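Local atomic coordinates of adhesion and penetration protein autotransporter (Haemophilus influenzae, PDB entry 3SYJ), a protein that promotes bacterial adherence to and invasion of host cells and self-association of bacteria, and probably acts as a serine protease. Residues 30-33 / 37-40; 159-164 / 607-612; 501-504 / 509-512; 541-546 / 555-560. All blocks are in the same frame, centred on the assembly; numbering follows the deposited sequence.

Contact 1: 30-33 / 37-40; sequences KVYN and QLVG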
loop_
_atom_site.group_PDB
_atom_site.type_symbol
_atom_site.label_atom_id
_atom_site.label_comp_id
_atom_site.label_asym_id
_atom_site.label_seq_id
_atom_site.Cartn_x
_atom_site.Cartn_y
_atom_site.Cartn_z
ATOM N N LYS A 30 -15.783 16.229 -44.679
ATOM C CA LYS A 30 -14.982 17.097 -45.523
ATOM C C LYS A 30 -14.605 16.374 -46.810
ATOM O O LYS A 30 -14.226 15.205 -46.787
ATOM C CB LYS A 30 -13.736 17.559 -44.773
ATOM C CG LYS A 30 -14.040 18.562 -43.661
ATOM C CD LYS A 30 -12.829 18.747 -42.758
ATOM C CE LYS A 30 -13.137 19.659 -41.576
ATOM N NZ LYS A 30 -13.498 21.032 -42.022
ATOM N N VAL A 31 -14.731 17.074 -47.931
ATOM C CA VAL A 31 -14.395 16.516 -49.230
ATOM C C VAL A 31 -13.302 17.353 -49.887
ATOM O O VAL A 31 -13.510 18.531 -50.181
ATOM C CB VAL A 31 -15.629 16.481 -50.141
ATOM C CG1 VAL A 31 -15.243 16.030 -51.542
ATOM C CG2 VAL A 31 -16.689 15.571 -49.542
ATOM N N TYR A 32 -12.138 16.745 -50.101
ATOM C CA TYR A 32 -10.997 17.439 -50.696
ATOM C C TYR A 32 -10.828 17.028 -52.154
ATOM O O TYR A 32 -11.173 15.911 -52.519
ATOM C CB TYR A 32 -9.717 17.133 -49.912
ATOM C CG TYR A 32 -9.806 17.515 -48.454
ATOM C CD1 TYR A 32 -9.486 18.799 -48.031
ATOM C CD2 TYR A 32 -10.233 16.598 -47.503
ATOM C CE1 TYR A 32 -9.583 19.159 -46.699
ATOM C CE2 TYR A 32 -10.331 16.944 -46.170
ATOM C CZ TYR A 32 -10.005 18.223 -45.772
ATOM O OH TYR A 32 -10.102 18.566 -44.445
ATOM N N ASN A 33 -10.318 17.932 -52.989
ATOM C CA ASN A 33 -10.005 17.573 -54.369
ATOM C C ASN A 33 -8.630 16.917 -54.485
ATOM O O ASN A 33 -7.938 16.713 -53.484
ATOM C CB ASN A 33 -10.145 18.764 -55.323
ATOM C CG ASN A 33 -9.171 19.905 -55.014
ATOM O OD1 ASN A 33 -8.123 19.713 -54.394
ATOM N ND2 ASN A 33 -9.525 21.102 -55.455
ATOM N N GLN A 37 -7.306 20.231 -51.653
ATOM C CA GLN A 37 -7.998 21.437 -51.230
ATOM C C GLN A 37 -9.469 21.153 -50.928
ATOM O O GLN A 37 -10.130 20.393 -51.640
ATOM C CB GLN A 37 -7.874 22.516 -52.303
ATOM C CG GLN A 37 -6.452 22.969 -52.562
ATOM C CD GLN A 37 -6.338 23.655 -53.896
ATOM O OE1 GLN A 37 -7.084 23.343 -54.822
ATOM N NE2 GLN A 37 -5.414 24.605 -54.007
ATOM N N LEU A 38 -9.977 21.772 -49.870
ATOM C CA LEU A 38 -11.367 21.595 -49.477
ATOM C C LEU A 38 -12.333 22.058 -50.562
ATOM O O LEU A 38 -12.337 23.227 -50.942
ATOM C CB LEU A 38 -11.647 22.367 -48.192
ATOM C CG LEU A 38 -13.051 22.237 -47.608
ATOM C CD1 LEU A 38 -13.264 20.832 -47.052
ATOM C CD2 LEU A 38 -13.256 23.297 -46.537
ATOM N N VAL A 39 -13.167 21.142 -51.038
ATOM C CA VAL A 39 -14.187 21.470 -52.021
ATOM C C VAL A 39 -15.470 21.882 -51.315
ATOM O O VAL A 39 -16.168 22.799 -51.746
ATOM C CB VAL A 39 -14.490 20.266 -52.936
ATOM C CG1 VAL A 39 -15.629 20.597 -53.901
ATOM C CG2 VAL A 39 -13.234 19.842 -53.680
ATOM N N GLY A 40 -15.765 21.195 -50.216
ATOM C CA GLY A 40 -16.968 21.448 -49.452
ATOM C C GLY A 40 -17.112 20.462 -48.314
ATOM O O GLY A 40 -16.322 19.526 -48.180
HETATM O O HOH W 1 -8.517 24.079 -56.621
#
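Val31 and Asn33 pair with the backbone of 37-40 across a tight antiparallel hairpin that carries a classic beta bulge. Val31 uses both of its backbone polar atoms: its N donates to Gly40 O at 2.9 Å, while its O takes Val39 N at 2.8 Å and, more weakly, Gly40 N. Val39 and Gly40 together face Val31, which shifts the register by one, so that Tyr32 lies opposite Leu38 as a non-hydrogen-bonded pair.

Nearer the turn, Asn33 N donates to Gln37 O at 2.8 Å, and Tyr32 CA brings a C-H to the same oxygen. The side chain of Asn33 answers in the other direction. With CG set between the backbone N and the carbonyl carbon (chi1 63°), OD1 accepts Gln37 N at 2.9 Å, the donor standing above the amide plane; Gln35 N adds a weak bond to OD1. The two side-chain amides, their planes 46° apart, share a weak bond from Asn33 ND2 to Gln37 OE1.

Leu38 CD1 lies over one face of the Tyr32 ring, 4.1 Å from Tyr32 CE1. Val31 packs on Pro208 and Leu209, Val39 on Pro208 and Ala203. Strands 29-32 and 38-42 form a two-stranded sheet at the surface of the protease domain, and Tyr32 N donates to the hydroxyl of Tyr11 in helix 9-17.

Contact 2: 159-164 / 607-612; sequences QFWRND and EMEGIP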
loop_
_atom_site.group_PDB
_atom_site.type_symbol
_atom_site.label_atom_id
_atom_site.label_comp_id
_atom_site.label_asym_id
_atom_site.label_seq_id
_atom_site.Cartn_x
_atom_site.Cartn_y
_atom_site.Cartn_z
ATOM N N GLN A 159 -20.881 4.511 -66.339
ATOM C CA GLN A 159 -20.075 5.338 -65.449
ATOM C C GLN A 159 -19.033 6.169 -66.207
ATOM O O GLN A 159 -18.254 5.637 -66.995
ATOM C CB GLN A 159 -19.408 4.473 -64.366
ATOM C CG GLN A 159 -20.348 3.541 -63.605
ATOM C CD GLN A 159 -21.279 4.256 -62.622
ATOM O OE1 GLN A 159 -21.255 5.485 -62.486
ATOM N NE2 GLN A 159 -22.110 3.475 -61.928
ATOM N N PHE A 160 -19.035 7.472 -65.958
ATOM C CA PHE A 160 -18.069 8.376 -66.545
ATOM C C PHE A 160 -17.390 9.174 -65.450
ATOM O O PHE A 160 -17.960 9.370 -64.377
ATOM C CB PHE A 160 -18.770 9.378 -67.461
ATOM C CG PHE A 160 -19.465 8.762 -68.642
ATOM C CD1 PHE A 160 -18.849 8.721 -69.881
ATOM C CD2 PHE A 160 -20.752 8.259 -68.523
ATOM C CE1 PHE A 160 -19.494 8.172 -70.974
ATOM C CE2 PHE A 160 -21.401 7.711 -69.617
ATOM C CZ PHE A 160 -20.768 7.667 -70.842
ATOM N N TRP A 161 -16.175 9.645 -65.716
ATOM C CA TRP A 161 -15.678 10.818 -65.000
ATOM C C TRP A 161 -15.305 11.931 -65.979
ATOM O O TRP A 161 -14.917 11.664 -67.114
ATOM C CB TRP A 161 -14.552 10.496 -64.009
ATOM C CG TRP A 161 -13.339 9.856 -64.586
ATOM C CD1 TRP A 161 -12.645 10.250 -65.691
ATOM C CD2 TRP A 161 -12.645 8.723 -64.058
ATOM N NE1 TRP A 161 -11.573 9.418 -65.893
ATOM C CE2 TRP A 161 -11.551 8.473 -64.904
ATOM C CE3 TRP A 161 -12.851 7.890 -62.956
ATOM C CZ2 TRP A 161 -10.668 7.430 -64.686
ATOM C CZ3 TRP A 161 -11.974 6.859 -62.740
ATOM C CH2 TRP A 161 -10.897 6.633 -63.600
ATOM N N ARG A 162 -15.464 13.175 -65.542
ATOM C CA ARG A 162 -15.249 14.327 -66.408
ATOM C C ARG A 162 -14.118 15.182 -65.870
ATOM O O ARG A 162 -14.039 15.416 -64.666
ATOM C CB ARG A 162 -16.513 15.173 -66.493
ATOM C CG ARG A 162 -17.721 14.403 -66.951
ATOM C CD ARG A 162 -18.682 15.280 -67.729
ATOM N NE ARG A 162 -19.417 14.453 -68.674
ATOM C CZ ARG A 162 -19.129 14.368 -69.964
ATOM N NH1 ARG A 162 -18.143 15.091 -70.474
ATOM N NH2 ARG A 162 -19.841 13.576 -70.747
ATOM N N ASN A 163 -13.244 15.646 -66.762
ATOM C CA ASN A 163 -12.109 16.461 -66.345
ATOM C C ASN A 163 -12.416 17.952 -66.401
ATOM O O ASN A 163 -13.562 18.357 -66.598
ATOM C CB ASN A 163 -10.852 16.128 -67.155
ATOM C CG ASN A 163 -10.991 16.474 -68.630
ATOM O OD1 ASN A 163 -11.806 17.316 -69.012
ATOM N ND2 ASN A 163 -10.189 15.823 -69.465
ATOM N N ASP A 164 -11.385 18.765 -66.222
ATOM C CA ASP A 164 -11.573 20.207 -66.149
ATOM C C ASP A 164 -11.968 20.830 -67.495
ATOM O O ASP A 164 -12.414 21.975 -67.555
ATOM C CB ASP A 164 -10.336 20.872 -65.542
ATOM C CG ASP A 164 -10.399 20.927 -64.025
ATOM O OD1 ASP A 164 -11.526 20.928 -63.496
ATOM O OD2 ASP A 164 -9.340 20.981 -63.362
ATOM N N GLU A 607 -5.216 2.746 -63.090
ATOM C CA GLU A 607 -3.912 3.405 -63.168
ATOM C C GLU A 607 -4.060 4.919 -63.292
ATOM O O GLU A 607 -3.299 5.678 -62.698
ATOM C CB GLU A 607 -3.102 2.859 -64.338
ATOM C CG GLU A 607 -2.370 1.572 -64.025
ATOM C CD GLU A 607 -2.126 0.733 -65.267
ATOM O OE1 GLU A 607 -1.885 1.323 -66.343
ATOM O OE2 GLU A 607 -2.179 -0.514 -65.164
ATOM N N MET A 608 -5.052 5.345 -64.064
ATOM C CA MET A 608 -5.352 6.754 -64.233
ATOM C C MET A 608 -5.780 7.368 -62.906
ATOM O O MET A 608 -5.324 8.451 -62.527
ATOM C CB MET A 608 -6.441 6.925 -65.291
ATOM C CG MET A 608 -6.745 8.364 -65.636
ATOM S SD MET A 608 -7.373 8.616 -67.308
ATOM C CE MET A 608 -7.881 10.319 -67.123
ATOM N N GLU A 609 -6.650 6.664 -62.192
ATOM C CA GLU A 609 -7.117 7.125 -60.895
ATOM C C GLU A 609 -6.035 6.987 -59.817
ATOM O O GLU A 609 -6.054 7.699 -58.814
ATOM C CB GLU A 609 -8.402 6.385 -60.498
ATOM C CG GLU A 609 -8.992 6.788 -59.155
ATOM C CD GLU A 609 -9.425 8.242 -59.088
ATOM O OE1 GLU A 609 -9.538 8.900 -60.142
ATOM O OE2 GLU A 609 -9.665 8.726 -57.967
ATOM N N GLY A 610 -5.084 6.084 -60.030
ATOM C CA GLY A 610 -4.020 5.873 -59.062
ATOM C C GLY A 610 -4.390 5.004 -57.862
ATOM O O GLY A 610 -3.848 5.187 -56.767
ATOM N N ILE A 611 -5.301 4.054 -58.062
ATOM C CA ILE A 611 -5.725 3.139 -57.002
ATOM C C ILE A 611 -5.598 1.688 -57.464
ATOM O O ILE A 611 -5.734 1.405 -58.654
ATOM C CB ILE A 611 -7.188 3.384 -56.634
ATOM C CG1 ILE A 611 -8.053 3.258 -57.887
ATOM C CG2 ILE A 611 -7.353 4.752 -55.997
ATOM C CD1 ILE A 611 -9.528 3.412 -57.642
ATOM N N PRO A 612 -5.369 0.755 -56.520
ATOM C CA PRO A 612 -5.230 -0.667 -56.868
ATOM C C PRO A 612 -6.536 -1.227 -57.409
ATOM O O PRO A 612 -7.604 -0.705 -57.103
ATOM C CB PRO A 612 -4.946 -1.342 -55.517
ATOM C CG PRO A 612 -4.671 -0.238 -54.551
ATOM C CD PRO A 612 -5.392 0.960 -55.065
#
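Trp161 reaches from strand 159-162 to the last turn of helix 603-609, where its indole meets Met608 and Glu609. Its chi1 of 58° directs the ring at the helix end. Met608 is extended, and its chain and the indole slide past each other in opposite directions. Met608 CG lies 4.1 Å from Trp161 CZ2, while Met608 CE comes obliquely to 4.0 Å from Trp161 NE1.

Glu609 crosses the six-membered part of the indole. Its CB stands 4.0 Å from Trp161 CH2, and a bend at chi2 (62°) turns the carboxylate back so that OE1 sits over one ring face, the two planes 41° apart. Gly610 has positive phi and ends the helix in a Schellman motif.

The touch between strand and helix end is purely van der Waals, and polar groups bond nearby: Trp161 NE1 donates to Asp169, while Glu609 takes Tyr9 N on OE2 and forms a salt bridge with Lys34 through OE1. Tyr9 and Lys34 belong to the peptidase S6 part of the chain. Held by both, the carboxylate probably helps tie the helix end to the protease domain, while the indole gives Met608 and the aliphatic part of Glu609 an apolar surface to lie on.

Contact 3: 501-504 / 509-512; sequences IVNH and AANV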
loop_
_atom_site.group_PDB
_atom_site.type_symbol
_atom_site.label_atom_id
_atom_site.label_comp_id
_atom_site.label_asym_id
_atom_site.label_seq_id
_atom_site.Cartn_x
_atom_site.Cartn_y
_atom_site.Cartn_z
ATOM N N ILE A 501 -23.822 -11.489 -29.928
ATOM C CA ILE A 501 -24.193 -12.633 -29.118
ATOM C C ILE A 501 -24.266 -12.197 -27.668
ATOM O O ILE A 501 -23.285 -11.703 -27.114
ATOM C CB ILE A 501 -23.225 -13.787 -29.309
ATOM C CG1 ILE A 501 -23.196 -14.163 -30.796
ATOM C CG2 ILE A 501 -23.619 -14.973 -28.422
ATOM C CD1 ILE A 501 -22.589 -15.509 -31.075
ATOM N N VAL A 502 -25.443 -12.358 -27.068
ATOM C CA VAL A 502 -25.698 -11.853 -25.719
ATOM C C VAL A 502 -26.450 -12.871 -24.858
ATOM O O VAL A 502 -26.890 -13.913 -25.348
ATOM C CB VAL A 502 -26.509 -10.523 -25.746
ATOM C CG1 VAL A 502 -25.826 -9.486 -26.648
ATOM C CG2 VAL A 502 -27.943 -10.768 -26.193
ATOM N N ASN A 503 -26.572 -12.566 -23.570
ATOM C CA ASN A 503 -27.398 -13.350 -22.656
ATOM C C ASN A 503 -28.196 -12.406 -21.782
ATOM O O ASN A 503 -27.659 -11.835 -20.838
ATOM C CB ASN A 503 -26.548 -14.275 -21.781
ATOM C CG ASN A 503 -27.382 -15.051 -20.771
ATOM O OD1 ASN A 503 -28.580 -15.245 -20.967
ATOM N ND2 ASN A 503 -26.747 -15.505 -19.692
ATOM N N HIS A 504 -29.472 -12.233 -22.102
ATOM C CA HIS A 504 -30.312 -11.323 -21.336
ATOM C C HIS A 504 -30.885 -11.964 -20.080
ATOM O O HIS A 504 -31.623 -11.324 -19.341
ATOM C CB HIS A 504 -31.446 -10.768 -22.197
ATOM C CG HIS A 504 -30.992 -9.767 -23.213
ATOM N ND1 HIS A 504 -31.707 -9.488 -24.358
ATOM C CD2 HIS A 504 -29.883 -8.992 -23.261
ATOM C CE1 HIS A 504 -31.063 -8.572 -25.059
ATOM N NE2 HIS A 504 -29.952 -8.257 -24.420
ATOM N N ALA A 509 -26.343 -18.321 -16.366
ATOM C CA ALA A 509 -25.216 -17.996 -17.231
ATOM C C ALA A 509 -25.344 -18.707 -18.580
ATOM O O ALA A 509 -26.204 -19.567 -18.760
ATOM C CB ALA A 509 -23.906 -18.361 -16.564
ATOM N N ALA A 510 -24.493 -18.329 -19.528
ATOM C CA ALA A 510 -24.480 -18.955 -20.847
ATOM C C ALA A 510 -23.046 -19.098 -21.347
ATOM O O ALA A 510 -22.172 -18.320 -20.970
ATOM C CB ALA A 510 -25.322 -18.147 -21.832
ATOM N N ASN A 511 -22.796 -20.106 -22.172
ATOM C CA ASN A 511 -21.473 -20.268 -22.763
ATOM C C ASN A 511 -21.539 -20.385 -24.279
ATOM O O ASN A 511 -22.416 -21.054 -24.811
ATOM C CB ASN A 511 -20.772 -21.497 -22.193
ATOM C CG ASN A 511 -20.692 -21.474 -20.679
ATOM O OD1 ASN A 511 -20.314 -20.468 -20.075
ATOM N ND2 ASN A 511 -21.051 -22.589 -20.057
ATOM N N VAL A 512 -20.618 -19.719 -24.969
ATOM C CA VAL A 512 -20.411 -19.966 -26.387
ATOM C C VAL A 512 -19.030 -20.570 -26.571
ATOM O O VAL A 512 -18.025 -19.992 -26.158
ATOM C CB VAL A 512 -20.500 -18.677 -27.237
ATOM C CG1 VAL A 512 -20.471 -19.015 -28.725
ATOM C CG2 VAL A 512 -21.751 -17.898 -26.911
#
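Asn503 ND2 donates to two backbone carbonyls, Arg554 O and Gln508 O, and packs without bonding against the start of 509-512, 3.6 Å from Ala510 N and 3.7 Å from Ala509 C. OD1 of the same amide accepts Asn505 N and, weakly, Gly484 N. With CG opposite the backbone N (chi1 177°), the side chain extends across to the facing strand, and Ala510 CB lies 3.9 Å from Asn503 CG.

Two residues back, Ile501 makes the apolar half of the contact. Its CG2 meets Val512 CG2 at 3.8 Å, the branched chains crossing at a slant. Ile501 and Asn503 point inward on one side of the turn and Ala510 and Val512 on the other. The two runs head 163° apart, yet their CA atoms stay at least 6.6 Å from each other: this is packing across the interior of the parallel beta-helix, between two walls of one coil.

The chemistry changes along the contact, from methyl against methyl at Ile501 to a buried amide at Asn503. Gripped at both ends, that amide is probably fixed in its rotation, and it ties the turn to the neighbouring coils at Arg554 and, weakly, Gly484.

Contact 4: 541-546 / 555-560; sequences GWFGET and LNLIYK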
loop_
_atom_site.group_PDB
_atom_site.type_symbol
_atom_site.label_atom_id
_atom_site.label_comp_id
_atom_site.label_asym_id
_atom_site.label_seq_id
_atom_site.Cartn_x
_atom_site.Cartn_y
_atom_site.Cartn_z
ATOM N N GLY A 541 -18.317 -9.256 -34.871
ATOM C CA GLY A 541 -19.343 -8.698 -34.006
ATOM C C GLY A 541 -19.006 -8.577 -32.529
ATOM O O GLY A 541 -17.834 -8.480 -32.142
ATOM N N TRP A 542 -20.060 -8.579 -31.711
ATOM C CA TRP A 542 -19.956 -8.400 -30.266
ATOM C C TRP A 542 -20.294 -9.660 -29.465
ATOM O O TRP A 542 -21.168 -10.442 -29.854
ATOM C CB TRP A 542 -20.873 -7.257 -29.801
ATOM C CG TRP A 542 -20.269 -5.913 -30.007
ATOM C CD1 TRP A 542 -20.340 -5.148 -31.134
ATOM C CD2 TRP A 542 -19.483 -5.175 -29.068
ATOM N NE1 TRP A 542 -19.648 -3.981 -30.956
ATOM C CE2 TRP A 542 -19.109 -3.970 -29.695
ATOM C CE3 TRP A 542 -19.056 -5.417 -27.760
ATOM C CZ2 TRP A 542 -18.330 -3.003 -29.058
ATOM C CZ3 TRP A 542 -18.283 -4.456 -27.123
ATOM C CH2 TRP A 542 -17.925 -3.264 -27.776
ATOM N N PHE A 543 -19.583 -9.840 -28.354
ATOM C CA PHE A 543 -19.947 -10.799 -27.311
ATOM C C PHE A 543 -20.307 -10.027 -26.053
ATOM O O PHE A 543 -19.459 -9.372 -25.455
ATOM C CB PHE A 543 -18.790 -11.749 -27.008
ATOM C CG PHE A 543 -18.542 -12.757 -28.084
ATOM C CD1 PHE A 543 -19.413 -13.816 -28.267
ATOM C CD2 PHE A 543 -17.442 -12.650 -28.914
ATOM C CE1 PHE A 543 -19.197 -14.747 -29.260
ATOM C CE2 PHE A 543 -17.213 -13.585 -29.915
ATOM C CZ PHE A 543 -18.091 -14.636 -30.087
ATOM N N GLY A 544 -21.571 -10.085 -25.659
ATOM C CA GLY A 544 -22.022 -9.335 -24.503
ATOM C C GLY A 544 -22.890 -8.178 -24.945
ATOM O O GLY A 544 -22.759 -7.678 -26.064
ATOM N N GLU A 545 -23.788 -7.753 -24.069
ATOM C CA GLU A 545 -24.707 -6.678 -24.387
ATOM C C GLU A 545 -24.050 -5.331 -24.124
ATOM O O GLU A 545 -23.458 -5.118 -23.065
ATOM C CB GLU A 545 -25.983 -6.820 -23.560
ATOM C CG GLU A 545 -26.984 -5.703 -23.784
ATOM C CD GLU A 545 -27.463 -5.631 -25.221
ATOM O OE1 GLU A 545 -28.142 -6.578 -25.679
ATOM O OE2 GLU A 545 -27.159 -4.624 -25.894
ATOM N N THR A 546 -24.143 -4.421 -25.087
ATOM C CA THR A 546 -23.579 -3.087 -24.907
ATOM C C THR A 546 -24.633 -2.060 -24.499
ATOM O O THR A 546 -24.298 -1.009 -23.959
ATOM C CB THR A 546 -22.886 -2.585 -26.183
ATOM O OG1 THR A 546 -23.743 -2.813 -27.307
ATOM C CG2 THR A 546 -21.561 -3.313 -26.391
ATOM N N LEU A 555 -22.050 -14.238 -19.423
ATOM C CA LEU A 555 -21.732 -14.913 -20.672
ATOM C C LEU A 555 -20.232 -15.213 -20.740
ATOM O O LEU A 555 -19.406 -14.324 -20.549
ATOM C CB LEU A 555 -22.188 -14.061 -21.860
ATOM C CG LEU A 555 -21.870 -14.525 -23.285
ATOM C CD1 LEU A 555 -22.528 -15.855 -23.572
ATOM C CD2 LEU A 555 -22.333 -13.478 -24.286
ATOM N N ASN A 556 -19.893 -16.477 -20.978
ATOM C CA ASN A 556 -18.503 -16.896 -21.144
ATOM C C ASN A 556 -18.218 -17.319 -22.572
ATOM O O ASN A 556 -19.094 -17.846 -23.260
ATOM C CB ASN A 556 -18.176 -18.058 -20.216
ATOM C CG ASN A 556 -18.487 -17.742 -18.791
ATOM O OD1 ASN A 556 -17.848 -16.883 -18.192
ATOM N ND2 ASN A 556 -19.487 -18.413 -18.237
ATOM N N LEU A 557 -16.979 -17.094 -22.999
ATOM C CA LEU A 557 -16.542 -17.453 -24.337
ATOM C C LEU A 557 -15.338 -18.394 -24.273
ATOM O O LEU A 557 -14.340 -18.093 -23.617
ATOM C CB LEU A 557 -16.176 -16.193 -25.117
ATOM C CG LEU A 557 -15.514 -16.421 -26.470
ATOM C CD1 LEU A 557 -16.514 -17.033 -27.451
ATOM C CD2 LEU A 557 -14.942 -15.115 -26.990
ATOM N N ILE A 558 -15.435 -19.530 -24.954
ATOM C CA ILE A 558 -14.345 -20.494 -24.969
ATOM C C ILE A 558 -13.864 -20.744 -26.392
ATOM O O ILE A 558 -14.647 -21.146 -27.254
ATOM C CB ILE A 558 -14.769 -21.855 -24.379
ATOM C CG1 ILE A 558 -15.239 -21.711 -22.932
ATOM C CG2 ILE A 558 -13.616 -22.835 -24.436
ATOM C CD1 ILE A 558 -16.674 -21.297 -22.788
ATOM N N TYR A 559 -12.578 -20.497 -26.639
ATOM C CA TYR A 559 -11.965 -20.867 -27.905
ATOM C C TYR A 559 -11.154 -22.148 -27.714
ATOM O O TYR A 559 -10.168 -22.170 -26.980
ATOM C CB TYR A 559 -11.083 -19.735 -28.444
ATOM C CG TYR A 559 -10.388 -20.074 -29.743
ATOM C CD1 TYR A 559 -11.098 -20.597 -30.811
ATOM C CD2 TYR A 559 -9.024 -19.870 -29.901
ATOM C CE1 TYR A 559 -10.474 -20.915 -32.002
ATOM C CE2 TYR A 559 -8.385 -20.181 -31.092
ATOM C CZ TYR A 559 -9.120 -20.705 -32.141
ATOM O OH TYR A 559 -8.503 -21.025 -33.333
ATOM N N LYS A 560 -11.583 -23.213 -28.378
ATOM C CA LYS A 560 -10.995 -24.529 -28.171
ATOM C C LYS A 560 -10.859 -25.277 -29.491
ATOM O O LYS A 560 -11.639 -26.190 -29.783
ATOM C CB LYS A 560 -11.858 -25.336 -27.183
ATOM C CG LYS A 560 -11.397 -26.780 -26.977
ATOM C CD LYS A 560 -11.907 -27.380 -25.667
ATOM C CE LYS A 560 -13.423 -27.539 -25.650
ATOM N NZ LYS A 560 -13.930 -28.063 -24.334
#
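Gly544 brings the backbone of 541-546 nearest to 555-560, its CA 6.8 Å from that of Leu555, too far for the two to pair as strands. Each finds its backbone partners in other coils: Phe543 bonds to Gly573 and Asn575, and strand 555-559 lies between 510-514 and 579-582. Gly544 has positive phi.

Against this glycine comes Leu555, whose CD2 branch lies 3.7 Å from Gly544 N. The methyl thus packs directly on the main chain, where no side chain intervenes. Leu555 also touches Ala510 and Val512 on strand 510-514 and the loop residue Leu482.

The larger part of the contact is Phe543 with Leu557. Leu557 holds CG anti to its backbone N (chi1 172°), which carries both methyls up to the ring, and the two side chains cross at about a right angle. CD1 stands over one face in a CH-pi contact, 4.1 Å from the centroid of the Phe543 ring and 21° off its normal, displaced toward the rim near CZ. Leu557 CD2, 4.0 Å from both Phe543 CD2 and Phe543 CE2, stands over the same face toward that side, so both methyls lie on one face of the ring. Tyr539 meets the ring too, at about 35° between planes, and Leu570 and Thr574 of strand 567-575 touch Phe543.

Inward-pointing aromatic and aliphatic residues from different walls of one coil, stacked on their counterparts in the coils before and after, are the hallmark of the right-handed parallel beta-helix of autotransporter passenger domains.

Contacts 3 and 4 are neighbours in the beta-helix, their centres about 7 Å apart. Strand 499-502 runs beside 542-543 and strand 510-514 beside 555-559, so the two contacts span matching walls of adjacent coils. Ile501 O probably accepts Gly544 N at 2.8 Å, and His504 NE2 and Glu545 OE1 are probably bonded at the same distance. Contacts 1 and 2 lie more than 40 Å from both, between centres. They are about 17 Å from each other and do not touch, but Lys34, in the turn of the contact 1 hairpin, reaches Glu609 of contact 2. All four lie away from Ser218, the probable catalytic serine; contact 2 joins its protease domain to the solenoid.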